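Local coordinates for protein enoyl-CoA hydratase (Mycobacterium smegmatis, PDB 3PE8) that probably catalyses the reversible addition of water to the double bond of 2-enoyl-CoA thioesters, as a zinc-binding member of the crotonase family, at residues A126-H129 and A130-L134. Numbering follows the deposited sequence.
Sequences ADTH and ARVGL. With ZN (zinc ion), chain C.
His129 and Leu134 meet where a short helical turn ends: the carbonyl O of His129 accepts a nearly straight hydrogen bond from Leu134 N (2.9 Å, 173° at the hydrogen), and the CB of His129 lies 3.3 Å from Leu134 O. One residue back, Thr128 O accepts a hydrogen bond from Val132 N (3.0 Å), almost along its C=O axis. Between Val132 and Leu134, Gly133 leaves the helix with positive phi, a conformation that suits glycine, and completes a Schellman motif. The two branches of Thr128 part: OG1 (chi1 67°) forms a hydrogen bond with the hydroxyl of Thr105, while the methyl CG2 lies beside Arg131 in one of that residue's two conformers. Just before it, Asp127 forms an Asx turn, OD1 accepting the backbone N of His129 at 3.0 Å. The same oxygen takes the ring ND1 of His129 at 2.6 Å, the two donors arriving from opposite faces of the carboxylate plane. With CG beside its own backbone N (chi1 -77°), the imidazole swings back toward this carboxylate; the ND1 bond limits ring rotation, while the backbone N holds OD1 in place. The other ring nitrogen, NE2, binds the zinc ion at 2.3 Å; Glu109 and two waters also bind the metal. Histidine suits this place because one ring nitrogen can donate while the other coordinates. Asp127 is thus a second-shell residue that orients the ligand, and its carboxylate would also be expected to make NE2 a stronger electron donor to zinc.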
loop_
_atom_site.group_PDB
_atom_site.type_symbol
_atom_site.label_atom_id
_atom_site.label_comp_id
_atom_site.label_asym_id
_atom_site.label_seq_id
_atom_site.Cartn_x
_atom_site.Cartn_y
_atom_site.Cartn_z
ATOM N N ALA A 126 27.206 -11.642 -4.786
ATOM C CA ALA A 126 27.099 -11.026 -6.126
ATOM C C ALA A 126 25.818 -11.366 -6.821
ATOM O O ALA A 126 25.234 -12.425 -6.587
ATOM C CB ALA A 126 28.337 -11.421 -7.018
ATOM N N ASP A 127 25.390 -10.448 -7.690
ATOM C CA ASP A 127 24.245 -10.639 -8.550
ATOM C C ASP A 127 24.709 -10.598 -9.984
ATOM O O ASP A 127 25.107 -9.531 -10.477
ATOM C CB ASP A 127 23.199 -9.561 -8.318
ATOM C CG ASP A 127 22.013 -9.710 -9.244
ATOM O OD1 ASP A 127 21.864 -10.807 -9.799
ATOM O OD2 ASP A 127 21.275 -8.745 -9.501
ATOM N N THR A 128 24.692 -11.735 -10.667
ATOM C CA THR A 128 25.089 -11.770 -12.062
ATOM C C THR A 128 23.927 -11.890 -13.059
ATOM O O THR A 128 24.176 -12.152 -14.250
ATOM C CB THR A 128 26.089 -12.883 -12.309
ATOM O OG1 THR A 128 25.459 -14.172 -12.131
ATOM C CG2 THR A 128 27.288 -12.718 -11.388
ATOM N N HIS A 129 22.681 -11.698 -12.587
ATOM C CA HIS A 129 21.506 -11.857 -13.461
ATOM C C HIS A 129 21.699 -11.095 -14.738
ATOM O O HIS A 129 21.441 -11.639 -15.840
ATOM C CB HIS A 129 20.186 -11.391 -12.793
ATOM C CG HIS A 129 19.599 -12.341 -11.793
ATOM N ND1 HIS A 129 19.779 -12.206 -10.434
ATOM C CD2 HIS A 129 18.855 -13.470 -11.959
ATOM C CE1 HIS A 129 19.164 -13.193 -9.806
ATOM N NE2 HIS A 129 18.574 -13.955 -10.707
ATOM N N ALA A 130 22.115 -9.838 -14.656
ATOM C CA ALA A 130 22.208 -9.022 -15.866
ATOM C C ALA A 130 23.272 -9.592 -16.795
ATOM O O ALA A 130 23.016 -9.750 -17.996
ATOM C CB ALA A 130 22.487 -7.563 -15.544
ATOM N N ARG A 131 24.428 -9.939 -16.220
ATOM C CA ARG A 131 25.542 -10.504 -16.971
ATOM C C ARG A 131 25.141 -11.751 -17.773
ATOM O O ARG A 131 25.545 -11.883 -18.924
ATOM C CB ARG A 131 26.720 -10.805 -16.024
ATOM C CG ARG A 131 28.063 -11.024 -16.700
ATOM C CD ARG A 131 29.205 -11.200 -15.659
ATOM N NE ARG A 131 29.708 -9.935 -15.098
ATOM C CZ ARG A 131 30.295 -9.823 -13.903
ATOM N NH1 ARG A 131 30.447 -10.887 -13.124
ATOM N NH2 ARG A 131 30.731 -8.645 -13.481
ATOM N N VAL A 132 24.339 -12.635 -17.189
ATOM C CA VAL A 132 23.903 -13.862 -17.864
ATOM C C VAL A 132 22.580 -13.685 -18.611
ATOM O O VAL A 132 22.055 -14.647 -19.198
ATOM C CB VAL A 132 23.810 -15.075 -16.910
ATOM C CG1 VAL A 132 25.175 -15.329 -16.288
ATOM C CG2 VAL A 132 22.709 -14.885 -15.847
ATOM N N GLY A 133 22.045 -12.464 -18.610
ATOM C CA GLY A 133 20.848 -12.162 -19.405
ATOM C C GLY A 133 19.583 -12.777 -18.874
ATOM O O GLY A 133 18.738 -13.248 -19.662
ATOM N N LEU A 134 19.448 -12.808 -17.545
ATOM C CA LEU A 134 18.257 -13.347 -16.881
ATOM C C LEU A 134 17.683 -12.266 -15.962
ATOM O O LEU A 134 18.403 -11.355 -15.524
ATOM C CB LEU A 134 18.583 -14.617 -16.090
ATOM C CG LEU A 134 19.064 -15.821 -16.902
ATOM C CD1 LEU A 134 19.505 -16.963 -16.013
ATOM C CD2 LEU A 134 17.996 -16.300 -17.905
HETATM ZN ZN ZN C . 17.490 -15.705 -9.601
HETATM O O HOH W 1 22.066 -8.384 -12.174
HETATM O O HOH W 2 18.994 -17.261 -10.205
HETATM O O HOH W 3 15.797 -16.126 -10.316
#